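Putative Type I topoisomerase (Deinococcus radiodurans, PDB 3M4A) probably relaxes supercoiled DNA as a type IB topoisomerase, breaking and rejoining one strand without ATP. Local coordinates at residues R239-L251 with V266-N280. Sequence-based numbering, arbitrary orientation. Where two conformers were deposited one is given.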
ATOM      1  N   ARG A 239       5.185  -0.197   0.852  1.00  6.03           N
ATOM      2  CA  ARG A 239       6.301  -0.533   1.731  1.00  6.23           C
ATOM      3  C   ARG A 239       6.998   0.700   2.295  1.00  5.90           C
ATOM      4  O   ARG A 239       7.363   0.714   3.462  1.00  6.15           O
ATOM      5  CB  ARG A 239       7.285  -1.477   1.035  1.00  6.63           C
ATOM      6  CG  ARG A 239       6.753  -2.900   1.028  1.00  6.42           C
ATOM      7  CD  ARG A 239       7.495  -3.799   0.062  1.00  7.61           C
ATOM      8  NE  ARG A 239       8.930  -3.894   0.368  1.00  9.23           N
ATOM      9  CZ  ARG A 239       9.456  -4.666   1.319  1.00  8.35           C
ATOM     10  NH1 ARG A 239       8.687  -5.411   2.105  1.00  8.85           N
ATOM     11  NH2 ARG A 239      10.774  -4.694   1.477  1.00 11.90           N
ATOM     12  N   THR A 240       7.126   1.755   1.494  1.00  6.04           N
ATOM     13  CA  THR A 240       7.681   3.010   1.990  1.00  6.20           C
ATOM     14  C   THR A 240       6.689   3.711   2.952  1.00  5.72           C
ATOM     15  O   THR A 240       7.066   4.133   4.035  1.00  5.13           O
ATOM     16  CB  THR A 240       8.078   3.955   0.838  1.00  7.13           C
ATOM     17  OG1 THR A 240       6.943   4.231   0.012  1.00  6.73           O
ATOM     18  CG2 THR A 240       9.194   3.334  -0.013  1.00  8.46           C
ATOM     19  N   TRP A 241       5.416   3.794   2.575  1.00  5.13           N
ATOM     20  CA  TRP A 241       4.391   4.299   3.499  1.00  4.92           C
ATOM     21  C   TRP A 241       4.303   3.435   4.753  1.00  4.02           C
ATOM     22  O   TRP A 241       4.371   3.940   5.874  1.00  3.30           O
ATOM     23  CB  TRP A 241       3.021   4.354   2.816  1.00  5.25           C
ATOM     24  CG  TRP A 241       1.893   4.704   3.735  1.00  4.68           C
ATOM     25  CD1 TRP A 241       0.957   3.840   4.265  1.00  5.80           C
ATOM     26  CD2 TRP A 241       1.565   6.002   4.239  1.00  5.58           C
ATOM     27  NE1 TRP A 241       0.066   4.530   5.043  1.00  5.21           N
ATOM     28  CE2 TRP A 241       0.417   5.857   5.063  1.00  5.92           C
ATOM     29  CE3 TRP A 241       2.126   7.276   4.086  1.00  6.25           C
ATOM     30  CZ2 TRP A 241      -0.172   6.931   5.727  1.00  5.94           C
ATOM     31  CZ3 TRP A 241       1.523   8.352   4.738  1.00  6.13           C
ATOM     32  CH2 TRP A 241       0.398   8.174   5.558  1.00  6.78           C
ATOM     33  N   GLY A 242       4.159   2.121   4.577  1.00  3.96           N
ATOM     34  CA  GLY A 242       4.043   1.219   5.728  1.00  4.88           C
ATOM     35  C   GLY A 242       5.261   1.154   6.618  1.00  4.78           C
ATOM     36  O   GLY A 242       5.126   1.120   7.844  1.00  4.85           O
ATOM     37  N   GLY A 243       6.459   1.161   6.029  1.00  4.47           N
ATOM     38  CA  GLY A 243       7.687   1.268   6.819  1.00  5.09           C
ATOM     39  C   GLY A 243       7.777   2.532   7.664  1.00  4.28           C
ATOM     40  O   GLY A 243       8.142   2.480   8.829  1.00  4.82           O
ATOM     41  N   THR A 244       7.407   3.660   7.061  1.00  4.36           N
ATOM     42  CA  THR A 244       7.382   4.955   7.728  1.00  4.67           C
ATOM     43  C   THR A 244       6.329   4.957   8.859  1.00  3.53           C
ATOM     44  O   THR A 244       6.611   5.415   9.971  1.00  3.90           O
ATOM     45  CB  THR A 244       7.124   6.081   6.727  1.00  4.96           C
ATOM     46  OG1 THR A 244       8.194   6.119   5.771  1.00  4.97           O
ATOM     47  CG2 THR A 244       7.001   7.451   7.419  1.00  4.27           C
ATOM     48  N   LEU A 245       5.149   4.391   8.571  1.00  4.18           N
ATOM     49  CA  LEU A 245       4.067   4.287   9.554  1.00  4.71           C
ATOM     50  C   LEU A 245       4.505   3.438  10.751  1.00  4.48           C
ATOM     51  O   LEU A 245       4.352   3.848  11.901  1.00  4.76           O
ATOM     52  CB  LEU A 245       2.813   3.713   8.906  1.00  4.89           C
ATOM     53  CG  LEU A 245       1.631   3.497   9.846  1.00  4.98           C
ATOM     54  CD1 LEU A 245       1.103   4.826  10.380  1.00  6.46           C
ATOM     55  CD2 LEU A 245       0.523   2.686   9.178  1.00  6.77           C
ATOM     56  N   LEU A 246       5.057   2.252  10.469  1.00  4.80           N
ATOM     57  CA  LEU A 246       5.519   1.351  11.536  1.00  4.85           C
ATOM     58  C   LEU A 246       6.590   2.021  12.402  1.00  4.84           C
ATOM     59  O   LEU A 246       6.538   1.947  13.623  1.00  4.37           O
ATOM     60  CB  LEU A 246       6.017   0.010  10.962  1.00  4.79           C
ATOM     61  CG  LEU A 246       6.244  -1.117  11.964  1.00  6.53           C
ATOM     62  CD1 LEU A 246       4.941  -1.567  12.567  1.00  7.46           C
ATOM     63  CD2 LEU A 246       6.937  -2.288  11.293  1.00  7.84           C
ATOM     64  N   ALA A 247       7.534   2.704  11.759  1.00  4.50           N
ATOM     65  CA  ALA A 247       8.542   3.481  12.475  1.00  5.10           C
ATOM     66  C   ALA A 247       7.902   4.555  13.358  1.00  4.74           C
ATOM     67  O   ALA A 247       8.248   4.700  14.536  1.00  4.88           O
ATOM     68  CB  ALA A 247       9.533   4.096  11.497  1.00  5.38           C
ATOM     69  N   ALA A 248       6.948   5.289  12.804  1.00  4.51           N
ATOM     70  CA  ALA A 248       6.307   6.366  13.558  1.00  5.09           C
ATOM     71  C   ALA A 248       5.525   5.828  14.768  1.00  5.04           C
ATOM     72  O   ALA A 248       5.559   6.401  15.861  1.00  5.24           O
ATOM     73  CB  ALA A 248       5.397   7.176  12.633  1.00  3.98           C
ATOM     74  N   GLU A 249       4.826   4.717  14.568  1.00  5.08           N
ATOM     75  CA  GLU A 249       4.090   4.045  15.657  1.00  6.43           C
ATOM     76  C   GLU A 249       5.024   3.571  16.741  1.00  6.14           C
ATOM     77  O   GLU A 249       4.774   3.781  17.933  1.00  6.63           O
ATOM     78  CB  GLU A 249       3.339   2.842  15.100  1.00  6.27           C
ATOM     79  CG  GLU A 249       2.130   3.195  14.300  1.00  5.91           C
ATOM     80  CD  GLU A 249       1.456   1.991  13.650  1.00  8.87           C
ATOM     81  OE1 GLU A 249       2.132   0.964  13.367  1.00 13.31           O
ATOM     82  OE2 GLU A 249       0.245   2.081  13.420  1.00 11.98           O
ATOM     83  N   TYR A 250       6.106   2.934  16.311  1.00  6.85           N
ATOM     84  CA  TYR A 250       7.137   2.455  17.219  1.00  6.99           C
ATOM     85  C   TYR A 250       7.670   3.600  18.064  1.00  7.06           C
ATOM     86  O   TYR A 250       7.701   3.503  19.266  1.00  6.64           O
ATOM     87  CB  TYR A 250       8.257   1.801  16.436  1.00  8.41           C
ATOM     88  CG  TYR A 250       9.321   1.113  17.251  1.00  8.59           C
ATOM     89  CD1 TYR A 250       9.171  -0.223  17.645  1.00 11.04           C
ATOM     90  CD2 TYR A 250      10.486   1.769  17.587  1.00 10.96           C
ATOM     91  CE1 TYR A 250      10.152  -0.872  18.369  1.00 12.40           C
ATOM     92  CE2 TYR A 250      11.490   1.118  18.312  1.00 10.45           C
ATOM     93  CZ  TYR A 250      11.301  -0.206  18.700  1.00 10.79           C
ATOM     94  OH  TYR A 250      12.296  -0.855  19.415  1.00 13.11           O
ATOM     95  N   LEU A 251       8.078   4.693  17.435  1.00  7.13           N
ATOM     96  CA  LEU A 251       8.631   5.809  18.195  1.00  7.62           C
ATOM     97  C   LEU A 251       7.608   6.422  19.168  1.00  7.49           C
ATOM     98  O   LEU A 251       7.938   6.770  20.313  1.00  7.33           O
ATOM     99  CB  LEU A 251       9.205   6.855  17.234  1.00  7.07           C
ATOM    100  CG  LEU A 251      10.422   6.395  16.417  1.00  8.48           C
ATOM    101  CD1 LEU A 251      10.786   7.390  15.319  1.00 10.15           C
ATOM    102  CD2 LEU A 251      11.628   6.131  17.336  1.00  8.18           C
ATOM    103  N   VAL A 266      17.291   5.054  20.366  1.00 15.95           N
ATOM    104  CA  VAL A 266      15.936   4.562  20.084  1.00 15.01           C
ATOM    105  C   VAL A 266      15.736   4.456  18.568  1.00 14.16           C
ATOM    106  O   VAL A 266      15.128   3.492  18.070  1.00 13.19           O
ATOM    107  CB  VAL A 266      14.829   5.459  20.703  1.00 14.64           C
ATOM    108  CG1 VAL A 266      13.426   4.896  20.379  1.00 14.16           C
ATOM    109  CG2 VAL A 266      15.012   5.599  22.224  1.00 15.54           C
ATOM    110  N   LEU A 267      16.252   5.435  17.835  1.00 13.72           N
ATOM    111  CA  LEU A 267      16.175   5.410  16.374  1.00 13.61           C
ATOM    112  C   LEU A 267      16.868   4.174  15.799  1.00 13.43           C
ATOM    113  O   LEU A 267      16.366   3.574  14.856  1.00 13.21           O
ATOM    114  CB  LEU A 267      16.756   6.685  15.767  1.00 13.58           C
ATOM    115  CG  LEU A 267      15.998   7.987  16.042  1.00 12.91           C
ATOM    116  CD1 LEU A 267      16.665   9.129  15.295  1.00 14.88           C
ATOM    117  CD2 LEU A 267      14.519   7.875  15.651  1.00 11.33           C
ATOM    118  N   VAL A 268      18.015   3.791  16.363  1.00 13.25           N
ATOM    119  CA  VAL A 268      18.699   2.552  15.936  1.00 13.63           C
ATOM    120  C   VAL A 268      17.790   1.339  16.123  1.00 13.38           C
ATOM    121  O   VAL A 268      17.623   0.546  15.193  1.00 13.60           O
ATOM    122  CB  VAL A 268      20.043   2.338  16.697  1.00 13.88           C
ATOM    123  CG1 VAL A 268      20.614   0.937  16.440  1.00 14.51           C
ATOM    124  CG2 VAL A 268      21.037   3.407  16.293  1.00 14.74           C
ATOM    125  N   ASP A 269      17.181   1.207  17.298  1.00 13.17           N
ATOM    126  CA  ASP A 269      16.264   0.100  17.582  1.00 13.16           C
ATOM    127  C   ASP A 269      15.071   0.095  16.625  1.00 12.69           C
ATOM    128  O   ASP A 269      14.630  -0.964  16.172  1.00 12.44           O
ATOM    129  CB  ASP A 269      15.735   0.175  19.011  1.00 14.04           C
ATOM    130  CG  ASP A 269      16.780  -0.184  20.052  1.00 16.45           C
ATOM    131  OD1 ASP A 269      17.760  -0.891  19.724  1.00 20.01           O
ATOM    132  OD2 ASP A 269      16.592   0.223  21.213  1.00 20.67           O
ATOM    133  N   CYS A 270      14.549   1.285  16.348  1.00 11.75           N
ATOM    134  CA  CYS A 270      13.425   1.458  15.427  1.00 11.55           C
ATOM    135  C   CYS A 270      13.762   0.955  14.026  1.00 11.37           C
ATOM    136  O   CYS A 270      13.006   0.162  13.457  1.00 10.75           O
ATOM    137  CB  CYS A 270      13.015   2.930  15.394  1.00 11.22           C
ATOM    138  SG  CYS A 270      11.728   3.372  14.216  1.00 10.69           S
ATOM    139  N   VAL A 271      14.904   1.392  13.487  1.00 11.00           N
ATOM    140  CA  VAL A 271      15.339   0.977  12.161  1.00 11.10           C
ATOM    141  C   VAL A 271      15.483  -0.539  12.080  1.00 11.18           C
ATOM    142  O   VAL A 271      15.079  -1.139  11.096  1.00 11.26           O
ATOM    143  CB  VAL A 271      16.659   1.676  11.722  1.00 11.32           C
ATOM    144  CG1 VAL A 271      17.197   1.076  10.419  1.00 11.56           C
ATOM    145  CG2 VAL A 271      16.421   3.175  11.556  1.00 10.20           C
ATOM    146  N   LYS A 272      16.045  -1.142  13.120  1.00 11.58           N
ATOM    147  CA  LYS A 272      16.234  -2.588  13.122  0.50 11.62           C
ATOM    148  C   LYS A 272      14.896  -3.342  13.192  1.00 11.53           C
ATOM    149  O   LYS A 272      14.745  -4.387  12.562  1.00 11.60           O
ATOM    150  CB  LYS A 272      17.213  -2.995  14.229  0.50 12.11           C
ATOM    151  CG  LYS A 272      18.594  -2.373  14.017  0.50 12.35           C
ATOM    152  CD  LYS A 272      19.697  -3.036  14.823  0.50 13.01           C
ATOM    153  CE  LYS A 272      19.515  -2.809  16.311  0.50 13.63           C
ATOM    154  NZ  LYS A 272      20.784  -3.003  17.066  0.50 14.08           N
ATOM    155  N   PHE A 273      13.919  -2.787  13.913  1.00 11.04           N
ATOM    156  CA  PHE A 273      12.589  -3.403  14.026  1.00 10.67           C
ATOM    157  C   PHE A 273      11.877  -3.358  12.681  1.00  9.65           C
ATOM    158  O   PHE A 273      11.342  -4.358  12.221  1.00  9.84           O
ATOM    159  CB  PHE A 273      11.756  -2.691  15.102  1.00 11.00           C
ATOM    160  CG  PHE A 273      10.535  -3.445  15.538  1.00 11.25           C
ATOM    161  CD1 PHE A 273      10.502  -4.096  16.763  1.00 11.63           C
ATOM    162  CD2 PHE A 273       9.391  -3.483  14.736  1.00 12.34           C
ATOM    163  CE1 PHE A 273       9.381  -4.790  17.171  1.00 11.60           C
ATOM    164  CE2 PHE A 273       8.246  -4.176  15.143  1.00 12.39           C
ATOM    165  CZ  PHE A 273       8.249  -4.842  16.360  1.00 12.77           C
ATOM    166  N   VAL A 274      11.870  -2.187  12.054  1.00  8.91           N
ATOM    167  CA  VAL A 274      11.217  -2.035  10.756  1.00  8.69           C
ATOM    168  C   VAL A 274      11.957  -2.851   9.682  1.00  8.66           C
ATOM    169  O   VAL A 274      11.336  -3.412   8.771  1.00  8.21           O
ATOM    170  CB  VAL A 274      11.099  -0.537  10.370  1.00  7.82           C
ATOM    171  CG1 VAL A 274      10.505  -0.363   8.963  1.00  6.13           C
ATOM    172  CG2 VAL A 274      10.264   0.195  11.405  1.00  8.97           C
ATOM    173  N   ALA A 275      13.287  -2.900   9.784  1.00  9.48           N
ATOM    174  CA  ALA A 275      14.108  -3.674   8.855  1.00  9.61           C
ATOM    175  C   ALA A 275      13.715  -5.143   8.885  1.00  9.75           C
ATOM    176  O   ALA A 275      13.610  -5.776   7.839  1.00 10.16           O
ATOM    177  CB  ALA A 275      15.589  -3.521   9.195  1.00  9.99           C
ATOM    178  N   ASP A 276      13.490  -5.664  10.084  1.00  9.64           N
ATOM    179  CA  ASP A 276      13.038  -7.035  10.251  1.00 10.72           C
ATOM    180  C   ASP A 276      11.647  -7.261   9.650  1.00 10.50           C
ATOM    181  O   ASP A 276      11.396  -8.259   8.979  1.00 12.24           O
ATOM    182  CB  ASP A 276      13.040  -7.409  11.728  1.00 11.62           C
ATOM    183  CG  ASP A 276      12.964  -8.893  11.932  1.00 15.70           C
ATOM    184  OD1 ASP A 276      13.971  -9.579  11.651  1.00 21.57           O
ATOM    185  OD2 ASP A 276      11.891  -9.363  12.344  1.00 22.14           O
ATOM    186  N   ASP A 277      10.733  -6.332   9.896  1.00  9.76           N
ATOM    187  CA  ASP A 277       9.423  -6.385   9.270  1.00  9.56           C
ATOM    188  C   ASP A 277       9.503  -6.417   7.740  1.00  9.62           C
ATOM    189  O   ASP A 277       8.815  -7.207   7.097  1.00  9.38           O
ATOM    190  CB  ASP A 277       8.602  -5.189   9.752  1.00  9.02           C
ATOM    191  CG  ASP A 277       7.221  -5.188   9.197  1.00 10.74           C
ATOM    192  OD1 ASP A 277       6.289  -5.674   9.882  1.00 11.41           O
ATOM    193  OD2 ASP A 277       7.089  -4.730   8.043  1.00 10.13           O
ATOM    194  N   LEU A 278      10.328  -5.544   7.165  1.00  9.66           N
ATOM    195  CA  LEU A 278      10.414  -5.398   5.703  1.00 10.01           C
ATOM    196  C   LEU A 278      11.300  -6.453   5.032  1.00 10.58           C
ATOM    197  O   LEU A 278      11.246  -6.625   3.804  1.00 11.63           O
ATOM    198  CB  LEU A 278      10.948  -4.017   5.340  1.00  9.33           C
ATOM    199  CG  LEU A 278      10.033  -2.833   5.674  1.00  8.38           C
ATOM    200  CD1 LEU A 278      10.708  -1.508   5.343  1.00  9.64           C
ATOM    201  CD2 LEU A 278       8.705  -2.935   4.921  1.00  8.87           C
ATOM    202  N   GLY A 279      12.107  -7.145   5.827  1.00 11.15           N
ATOM    203  CA  GLY A 279      13.040  -8.141   5.293  1.00 12.03           C
ATOM    204  C   GLY A 279      14.189  -7.507   4.526  1.00 12.71           C
ATOM    205  O   GLY A 279      14.629  -8.024   3.489  1.00 14.05           O
ATOM    206  N   ASN A 280      14.686  -6.390   5.043  1.00 13.15           N
ATOM    207  CA  ASN A 280      15.785  -5.627   4.461  0.50 13.05           C
ATOM    208  C   ASN A 280      16.865  -5.373   5.491  1.00 13.32           C
ATOM    209  O   ASN A 280      16.637  -5.546   6.684  1.00 13.01           O
ATOM    210  CB  ASN A 280      15.279  -4.275   3.972  0.50 12.81           C
ATOM    211  CG  ASN A 280      14.508  -4.376   2.683  0.50 12.06           C
ATOM    212  OD1 ASN A 280      13.327  -4.113   2.652  0.50 13.13           O
ATOM    213  ND2 ASN A 280      15.180  -4.767   1.614  0.50 11.48           N
TER
HETATM  214  O   HOH W   1      13.136  -4.659  -0.921  1.00 37.64           O
HETATM  215  O   HOH W   2      13.926   1.370  21.466  1.00 31.42           O
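Y250 is a knob in a hole made by V266, D269, C270 and F273 of the facing helix. Its ring meets the C270 backbone obliquely, CE2 3.5 Å from C270 CA, with CD2 beside C270 CB, and CE1 meets F273 CD1 at 3.6 Å, the two rings oblique with planes 39° apart. With CG anti to the backbone N (chi1 -173°), the ring reaches across the interface, and a water held by D269 OD2 reaches the hydroxyl weakly; the same carboxylate is salt-bridged to K265. An alanine here would probably open a gap above C270 and leave the F273 face without its aromatic neighbour.

Where the helices come close, residues are small: A247 CB touches C270 SG at 3.6 Å, and at G243 a side chain would crowd L278 CD1, while V274 CG1 rests near its carbonyl oxygen. L251 CD2 touches V266 CG1 and L267 CD2, and L246 CD2 packs on D277, whose carboxylate is salt-bridged to R135. At the far end R239, its chain bent at chi3, slides past L278, whose CD2 lies over one guanidinium face. NH2 donates in the guanidinium plane to L278 O (3.1 Å, 158°), which also receives a weaker bond from NH1; R135 O takes another bond from NH1.

Helices 235-254 and 260-278, antiparallel in sense but well inclined, thus join within the catalytic core through an apolar seam closed at one end by R239, whose guanidinium satisfies L278 O at the helix C-terminus and probably eases the negative end of its dipole.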